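Local coordinates for diaminopimelate decarboxylase (Psychromonas ingrahamii, PDB 4XG1), which probably catalyses the pyridoxal-phosphate-dependent decarboxylation of meso-diaminopimelate to L-lysine, the last step of bacterial lysine biosynthesis, as a homodimer, at residues I208-L219 against Y256-R267; Q321-Y330 against D366-G374. All blocks are in the same frame, centred on the assembly; numbering follows the deposited sequence.

Contact 1: I208-L219 against Y256-R267. With TME (propane), chain Q.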
# COMPACT_ATOMS: atom_id res chain seq x y z
N ILE B 208 25.09 -5.36 15.57
CA ILE B 208 24.73 -6.36 16.59
C ILE B 208 24.44 -5.73 17.95
O ILE B 208 23.62 -6.22 18.72
CB ILE B 208 25.88 -7.38 16.79
CG1 ILE B 208 26.06 -8.25 15.54
CG2 ILE B 208 25.69 -8.31 18.00
CD1 ILE B 208 27.44 -8.89 15.40
N ALA B 209 25.07 -4.61 18.25
CA ALA B 209 25.05 -4.08 19.60
C ALA B 209 23.67 -3.92 20.21
O ALA B 209 23.43 -4.32 21.35
CB ALA B 209 25.83 -2.77 19.65
N PRO B 210 22.73 -3.33 19.47
CA PRO B 210 21.44 -3.10 20.11
C PRO B 210 20.74 -4.37 20.50
O PRO B 210 19.94 -4.39 21.44
CB PRO B 210 20.63 -2.34 19.05
CG PRO B 210 21.55 -2.01 17.96
CD PRO B 210 22.74 -2.92 18.06
N PHE B 211 20.96 -5.41 19.72
CA PHE B 211 20.30 -6.69 19.99
C PHE B 211 20.80 -7.25 21.32
O PHE B 211 20.04 -7.61 22.21
CB PHE B 211 20.58 -7.66 18.84
CG PHE B 211 19.97 -7.24 17.54
CD1 PHE B 211 18.58 -7.33 17.35
CD2 PHE B 211 20.74 -6.75 16.50
CE1 PHE B 211 17.99 -6.94 16.15
CE2 PHE B 211 20.16 -6.36 15.30
CZ PHE B 211 18.78 -6.44 15.12
N ILE B 212 22.11 -7.20 21.49
CA ILE B 212 22.73 -7.65 22.72
C ILE B 212 22.27 -6.82 23.87
O ILE B 212 21.85 -7.30 24.92
CB ILE B 212 24.26 -7.55 22.63
CG1 ILE B 212 24.81 -8.39 21.48
CG2 ILE B 212 24.87 -8.03 23.92
CD1 ILE B 212 24.44 -9.86 21.52
N GLU B 213 22.38 -5.52 23.70
CA GLU B 213 21.89 -4.62 24.73
C GLU B 213 20.50 -4.99 25.18
O GLU B 213 20.21 -5.02 26.37
CB GLU B 213 21.96 -3.17 24.28
CG GLU B 213 21.78 -2.25 25.48
CD GLU B 213 22.27 -0.83 25.30
OE1 GLU B 213 22.90 -0.47 24.26
OE2 GLU B 213 22.05 -0.05 26.24
N ALA B 214 19.63 -5.28 24.23
CA ALA B 214 18.25 -5.67 24.52
C ALA B 214 18.16 -7.00 25.27
O ALA B 214 17.41 -7.15 26.24
CB ALA B 214 17.46 -5.76 23.22
N LEU B 215 18.93 -7.97 24.79
CA LEU B 215 19.00 -9.24 25.47
C LEU B 215 19.38 -9.11 26.96
O LEU B 215 18.61 -9.52 27.87
CB LEU B 215 20.00 -10.14 24.75
CG LEU B 215 20.34 -11.48 25.39
CD1 LEU B 215 19.05 -12.20 25.74
CD2 LEU B 215 21.17 -12.27 24.45
N ASP B 216 20.54 -8.49 27.21
CA ASP B 216 20.99 -8.22 28.59
C ASP B 216 19.86 -7.76 29.48
O ASP B 216 19.62 -8.33 30.53
CB ASP B 216 22.12 -7.18 28.58
CG ASP B 216 23.44 -7.74 27.99
OD1 ASP B 216 23.52 -8.98 27.77
OD2 ASP B 216 24.38 -6.95 27.72
N LYS B 217 19.13 -6.73 29.07
CA LYS B 217 18.12 -6.13 29.96
C LYS B 217 16.94 -7.00 30.14
O LYS B 217 16.22 -6.88 31.13
CB LYS B 217 17.66 -4.81 29.42
CG LYS B 217 18.88 -4.04 28.94
CD LYS B 217 19.14 -2.87 29.84
CE LYS B 217 20.07 -1.96 29.10
NZ LYS B 217 20.30 -0.72 29.87
N LEU B 218 16.70 -7.85 29.16
CA LEU B 218 15.60 -8.80 29.28
C LEU B 218 15.97 -10.01 30.19
O LEU B 218 15.11 -10.50 30.92
CB LEU B 218 15.13 -9.29 27.90
CG LEU B 218 14.55 -8.22 26.97
CD1 LEU B 218 14.32 -8.78 25.58
CD2 LEU B 218 13.27 -7.59 27.49
N LEU B 219 17.24 -10.42 30.16
CA LEU B 219 17.72 -11.46 31.08
C LEU B 219 17.64 -10.99 32.52
O LEU B 219 17.07 -11.66 33.37
CB LEU B 219 19.14 -11.87 30.76
CG LEU B 219 19.29 -12.54 29.39
CD1 LEU B 219 20.74 -12.85 29.07
CD2 LEU B 219 18.45 -13.80 29.32
N TYR B 256 25.22 -12.74 13.90
CA TYR B 256 24.20 -12.22 14.79
C TYR B 256 23.80 -13.25 15.80
O TYR B 256 23.65 -12.93 16.99
CB TYR B 256 22.98 -11.78 13.95
CG TYR B 256 21.59 -11.83 14.58
CD1 TYR B 256 21.12 -10.77 15.32
CD2 TYR B 256 20.74 -12.90 14.38
CE1 TYR B 256 19.81 -10.78 15.85
CE2 TYR B 256 19.45 -12.91 14.93
CZ TYR B 256 18.99 -11.84 15.65
OH TYR B 256 17.70 -11.83 16.18
N MET B 257 23.58 -14.47 15.33
CA MET B 257 23.14 -15.55 16.22
C MET B 257 24.24 -15.96 17.25
O MET B 257 23.98 -16.03 18.45
CB MET B 257 22.76 -16.76 15.41
CG MET B 257 22.08 -17.81 16.20
SD MET B 257 20.45 -17.44 16.79
CE MET B 257 19.67 -17.13 15.18
N THR B 258 25.45 -16.18 16.78
CA THR B 258 26.57 -16.57 17.63
C THR B 258 26.77 -15.58 18.78
O THR B 258 26.86 -16.00 19.94
CB THR B 258 27.91 -16.63 16.84
OG1 THR B 258 27.71 -17.30 15.59
CG2 THR B 258 28.91 -17.38 17.61
N ALA B 259 26.78 -14.29 18.46
CA ALA B 259 26.84 -13.29 19.53
C ALA B 259 25.71 -13.52 20.56
O ALA B 259 25.93 -13.48 21.80
CB ALA B 259 26.77 -11.90 18.96
N ILE B 260 24.51 -13.78 20.07
CA ILE B 260 23.39 -13.95 20.98
C ILE B 260 23.55 -15.21 21.81
O ILE B 260 23.14 -15.25 23.00
CB ILE B 260 22.05 -13.92 20.21
CG1 ILE B 260 21.70 -12.49 19.82
CG2 ILE B 260 20.90 -14.47 21.06
CD1 ILE B 260 20.63 -12.37 18.76
N ILE B 261 24.10 -16.24 21.18
CA ILE B 261 24.24 -17.54 21.82
C ILE B 261 25.36 -17.49 22.85
O ILE B 261 25.14 -17.86 24.01
CB ILE B 261 24.57 -18.63 20.79
CG1 ILE B 261 23.44 -18.63 19.78
CG2 ILE B 261 24.85 -19.98 21.46
CD1 ILE B 261 22.47 -19.77 19.94
N ASN B 262 26.52 -16.97 22.43
CA ASN B 262 27.64 -16.70 23.34
C ASN B 262 27.08 -15.99 24.58
O ASN B 262 27.26 -16.49 25.72
CB ASN B 262 28.75 -15.86 22.69
CG ASN B 262 29.45 -16.59 21.53
OD1 ASN B 262 29.34 -17.80 21.39
ND2 ASN B 262 30.18 -15.84 20.71
N ARG B 263 26.32 -14.91 24.40
CA ARG B 263 25.69 -14.21 25.59
C ARG B 263 24.79 -15.08 26.47
O ARG B 263 24.47 -14.71 27.61
CB ARG B 263 24.89 -12.94 25.20
CG ARG B 263 25.58 -11.61 25.39
CD ARG B 263 26.19 -11.37 26.77
NE ARG B 263 25.22 -11.16 27.84
CZ ARG B 263 25.08 -11.84 28.99
NH1 ARG B 263 25.88 -12.86 29.31
NH2 ARG B 263 24.13 -11.49 29.86
N MET B 264 24.33 -16.19 25.92
CA MET B 264 23.49 -17.16 26.67
C MET B 264 24.33 -18.09 27.54
O MET B 264 23.78 -18.93 28.27
CB MET B 264 22.69 -18.05 25.73
CG MET B 264 21.55 -17.36 25.03
SD MET B 264 20.56 -16.28 26.11
CE MET B 264 19.31 -17.31 26.84
N ALA B 265 25.65 -17.96 27.39
CA ALA B 265 26.58 -18.25 28.48
C ALA B 265 26.39 -19.66 28.99
O ALA B 265 26.83 -20.60 28.34
CB ALA B 265 26.42 -17.21 29.60
N GLY B 266 25.70 -19.81 30.13
CA GLY B 266 25.25 -21.11 30.62
C GLY B 266 23.82 -21.00 31.07
O GLY B 266 23.54 -21.04 32.27
N ARG B 267 22.91 -20.81 30.10
CA ARG B 267 21.44 -20.96 30.30
C ARG B 267 20.81 -21.96 29.35
O ARG B 267 21.34 -22.26 28.28
CB ARG B 267 20.69 -19.63 30.11
CG ARG B 267 20.62 -18.75 31.32
CD ARG B 267 20.23 -17.36 30.88
NE ARG B 267 19.61 -16.58 31.93
CZ ARG B 267 20.13 -15.49 32.48
NH1 ARG B 267 21.31 -15.01 32.07
NH2 ARG B 267 19.45 -14.87 33.45
C1 TME Q . 28.21 -3.08 16.83
C2 TME Q . 28.04 -4.55 16.47
C3 TME Q . 28.06 -4.85 14.95
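Asp216 OD1 takes two N-H groups from one guanidinium. The firm bond of this salt bridge comes from Arg263 NE, 2.8 Å from Asp216 OD1 and nearly straight at 169°; a second, from Arg263 NH2, is weak. NE approaches the oxygen on its syn side, while the oxygen itself lies close to the guanidinium plane, at its edge. Arg263 gets there by folding, bent twice along its chain, so its aliphatic part stays over the neighbouring helix: Ile212 CG2 touches Arg263 CG, and Leu215 CD2 lies 3.9 Å from Arg263 CB. Cut back to alanine, this position would probably leave Asp216 without its mate across the contact and Ile212 CG2 without the cover of the arginine chain. Farther on, Leu219 CD2 sits over the centre of one face of the Arg267 guanidinium, whose NH2 is held by Asp223 in a salt bridge. At the other end Tyr256 turns its edge to the face of Phe211 in a T-shaped pair, the rings 5.2 Å between centroids and 82° apart in plane. Near that same end, Ala259 CB meets Ile208 CG2 at 3.9 Å and Ile212 CD1 at 4.0 Å. The helices 209-219 and 256-262 run in nearly the same direction, 26° apart, as neighbouring outer helices of a TIM barrel do; Leu215 reaches Leu235 of strand 234-236, and Ile260 reaches Leu271 of strand 270-273. The chemistry is thus graded: Phe211, Tyr256, Leu215 and Ile260 are buried, whereas an ion pair, probably weakened somewhat by solvent, ties the segments together on the more exposed side.

Contact 2: Q321-Y330 against D366-G374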
# COMPACT_ATOMS: atom_id res chain seq x y z
N GLN B 321 16.68 0.73 -3.83
CA GLN B 321 16.63 -0.63 -4.29
C GLN B 321 17.44 -0.68 -5.60
O GLN B 321 17.25 0.14 -6.50
CB GLN B 321 15.16 -0.96 -4.55
CG GLN B 321 14.71 -2.23 -3.87
CD GLN B 321 13.90 -2.13 -2.60
OE1 GLN B 321 13.33 -1.12 -2.20
NE2 GLN B 321 13.85 -3.24 -1.94
N ASN B 322 18.43 -1.55 -5.67
CA ASN B 322 19.31 -1.60 -6.81
C ASN B 322 18.49 -2.02 -8.05
O ASN B 322 17.66 -2.91 -7.96
CB ASN B 322 20.45 -2.58 -6.55
CG ASN B 322 21.59 -2.46 -7.57
OD1 ASN B 322 21.77 -1.43 -8.21
ND2 ASN B 322 22.35 -3.50 -7.70
N ILE B 323 18.75 -1.38 -9.18
CA ILE B 323 18.08 -1.66 -10.43
C ILE B 323 19.14 -1.98 -11.50
O ILE B 323 19.96 -1.12 -11.83
CB ILE B 323 17.23 -0.47 -10.88
CG1 ILE B 323 16.23 -0.11 -9.77
CG2 ILE B 323 16.50 -0.81 -12.17
CD1 ILE B 323 15.33 1.08 -10.08
N ILE B 324 19.10 -3.20 -12.02
CA ILE B 324 20.11 -3.73 -12.91
C ILE B 324 19.49 -4.31 -14.19
O ILE B 324 18.35 -4.73 -14.19
CB ILE B 324 20.93 -4.83 -12.22
CG1 ILE B 324 20.08 -6.05 -11.93
CG2 ILE B 324 21.54 -4.28 -10.96
CD1 ILE B 324 20.86 -7.17 -11.29
N PRO B 325 20.28 -4.36 -15.28
CA PRO B 325 19.76 -4.81 -16.56
C PRO B 325 19.68 -6.31 -16.60
O PRO B 325 20.33 -6.99 -15.84
CB PRO B 325 20.79 -4.28 -17.58
CG PRO B 325 22.07 -4.28 -16.83
CD PRO B 325 21.71 -3.96 -15.39
N LEU B 326 18.87 -6.83 -17.51
CA LEU B 326 18.70 -8.25 -17.66
C LEU B 326 19.90 -8.89 -18.35
O LEU B 326 20.18 -10.08 -18.17
CB LEU B 326 17.42 -8.50 -18.45
CG LEU B 326 16.89 -9.91 -18.40
CD1 LEU B 326 16.53 -10.31 -16.98
CD2 LEU B 326 15.67 -10.04 -19.30
N ASN B 327 20.63 -8.09 -19.13
CA ASN B 327 21.84 -8.52 -19.83
C ASN B 327 22.96 -7.47 -19.79
O ASN B 327 22.74 -6.29 -20.08
CB ASN B 327 21.50 -8.82 -21.30
CG ASN B 327 22.53 -9.70 -21.98
OD1 ASN B 327 23.57 -10.06 -21.40
ND2 ASN B 327 22.23 -10.10 -23.20
N THR B 328 24.18 -7.92 -19.45
CA THR B 328 25.36 -7.05 -19.46
C THR B 328 26.00 -6.90 -20.84
O THR B 328 26.64 -5.88 -21.12
CB THR B 328 26.45 -7.56 -18.52
OG1 THR B 328 26.55 -8.97 -18.66
CG2 THR B 328 26.13 -7.20 -17.08
N ASP B 329 25.81 -7.90 -21.70
CA ASP B 329 26.35 -7.84 -23.06
C ASP B 329 25.26 -8.07 -24.10
O ASP B 329 25.12 -9.18 -24.63
N TYR B 330 24.51 -7.02 -24.41
CA TYR B 330 23.46 -7.12 -25.42
C TYR B 330 24.10 -7.26 -26.79
O TYR B 330 24.96 -6.47 -27.17
CB TYR B 330 22.51 -5.89 -25.40
CG TYR B 330 21.36 -6.00 -24.41
CD1 TYR B 330 20.26 -6.81 -24.67
CD2 TYR B 330 21.37 -5.29 -23.22
CE1 TYR B 330 19.22 -6.92 -23.76
CE2 TYR B 330 20.34 -5.40 -22.31
CZ TYR B 330 19.26 -6.21 -22.58
OH TYR B 330 18.22 -6.32 -21.67
N ASP B 366 13.48 -2.99 -23.24
CA ASP B 366 14.37 -3.75 -22.33
C ASP B 366 13.68 -4.12 -21.00
O ASP B 366 12.84 -3.38 -20.50
CB ASP B 366 15.61 -2.92 -21.99
CG ASP B 366 16.64 -2.90 -23.10
OD1 ASP B 366 16.67 -3.87 -23.90
OD2 ASP B 366 17.44 -1.90 -23.18
N TYR B 367 14.13 -5.22 -20.41
CA TYR B 367 13.72 -5.63 -19.10
C TYR B 367 14.72 -5.18 -18.02
O TYR B 367 15.93 -5.33 -18.18
CB TYR B 367 13.61 -7.14 -19.04
CG TYR B 367 12.45 -7.67 -19.80
CD1 TYR B 367 11.16 -7.33 -19.44
CD2 TYR B 367 12.62 -8.54 -20.85
CE1 TYR B 367 10.06 -7.82 -20.13
CE2 TYR B 367 11.53 -9.04 -21.55
CZ TYR B 367 10.24 -8.66 -21.18
OH TYR B 367 9.15 -9.14 -21.85
N LEU B 368 14.22 -4.65 -16.91
CA LEU B 368 15.04 -4.32 -15.74
C LEU B 368 14.62 -5.13 -14.54
O LEU B 368 13.51 -5.59 -14.44
CB LEU B 368 14.91 -2.86 -15.39
CG LEU B 368 15.42 -1.89 -16.43
CD1 LEU B 368 15.11 -0.46 -16.05
CD2 LEU B 368 16.91 -2.08 -16.55
N VAL B 369 15.56 -5.33 -13.64
CA VAL B 369 15.38 -6.18 -12.48
C VAL B 369 15.63 -5.27 -11.29
O VAL B 369 16.67 -4.62 -11.21
CB VAL B 369 16.38 -7.34 -12.49
CG1 VAL B 369 16.49 -8.01 -11.14
CG2 VAL B 369 15.99 -8.36 -13.54
N ILE B 370 14.67 -5.24 -10.37
CA ILE B 370 14.78 -4.47 -9.14
C ILE B 370 15.11 -5.47 -8.09
O ILE B 370 14.34 -6.42 -7.87
CB ILE B 370 13.45 -3.80 -8.81
CG1 ILE B 370 13.06 -2.96 -10.01
CG2 ILE B 370 13.56 -2.91 -7.59
CD1 ILE B 370 11.59 -2.68 -10.06
N ARG B 371 16.26 -5.29 -7.46
CA ARG B 371 16.71 -6.27 -6.51
C ARG B 371 16.16 -6.02 -5.12
O ARG B 371 15.72 -4.93 -4.80
CB ARG B 371 18.22 -6.30 -6.48
CG ARG B 371 18.81 -6.93 -7.73
CD ARG B 371 20.30 -7.26 -7.60
NE ARG B 371 20.69 -7.61 -6.23
CZ ARG B 371 20.63 -8.82 -5.67
NH1 ARG B 371 20.19 -9.88 -6.36
NH2 ARG B 371 20.99 -8.96 -4.38
N SER B 372 16.17 -7.06 -4.30
CA SER B 372 15.91 -6.96 -2.89
C SER B 372 14.48 -6.66 -2.60
O SER B 372 14.16 -5.85 -1.71
CB SER B 372 16.79 -5.89 -2.24
OG SER B 372 18.13 -5.98 -2.69
N THR B 373 13.60 -7.30 -3.33
CA THR B 373 12.19 -7.01 -3.25
C THR B 373 11.41 -8.21 -2.73
O THR B 373 10.19 -8.27 -2.84
CB THR B 373 11.62 -6.59 -4.60
OG1 THR B 373 11.81 -7.66 -5.53
CG2 THR B 373 12.27 -5.35 -5.10
N GLY B 374 12.10 -9.16 -2.13
CA GLY B 374 11.43 -10.34 -1.61
C GLY B 374 10.72 -10.11 -0.28
O GLY B 374 9.92 -10.95 0.15
O HOH W 1 19.07 -3.94 -3.63
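A short antiparallel strand pair in the mixed sheet beyond the barrel brings Ile324 opposite Val369. These two form the hydrogen-bonded pair: Ile324 N gives to Val369 O and Val369 N to Ile324 O, each at 2.9 Å. Arg371 N continues the register with an almost straight bond of 2.8 Å to Asn322 O, and the CA of Ile323 adds a CA-H...O contact to Val369 O. The non-hydrogen-bonded pairs, Ile323 with Ile370 and Pro325 with Leu368, put their side chains on one face, where Ile323 CG2 lies 4.1 Å from Leu368 CB and Leu368 CD2 reaches the CA of Pro325. Ile324 and Val369 occupy the other face. There Ile324 CG1 stands between its own backbone N and carbonyl carbon (chi1 67°), and from there an extended second torsion carries Ile324 CD1 to within 3.7 Å of Arg371 CD; the charged end of that arginine goes on to a salt bridge with Asp2. Leu326 lies alongside Tyr367, its CD2 3.6 Å from Tyr367 CB, while its other branch, CD1, meets Val369 CG2 at 4.0 Å. Just before the strand, the chain of Gln321 bends at chi2 and brings NE2 to Ser372 O in a weak bond, and its OE1 has a weak bond to Arg313, a predicted substrate-binding residue. Strand 367-371 also pairs with strand 284-294, so 323-325 covers its second edge, an arrangement typical of the C-terminal beta domain that accompanies the TIM barrel in class-II Orn/Lys/Arg decarboxylases.

Two modes of assembly are illustrated within a single chain: helices packed by their side chains in contact 1, and strands joined through their backbones in contact 2. Their centres are 38 Å apart and their nearest atoms about 17 Å, so neither touches the other. They follow in series, contact 1 closing before contact 2 opens. The first joins helices 209-227 and 253-262 on the parallel-stranded barrel; the second joins strands 323-325 and 367-371 of the mixed sheet. The side chain of Phe211 in contact 1 is about 8 Å, and that of Gln321 in contact 2 about 7 Å, from a bound pyridoxal-phosphate-lysine group (LLP), consistent with both domains contributing to the surroundings of the cofactor.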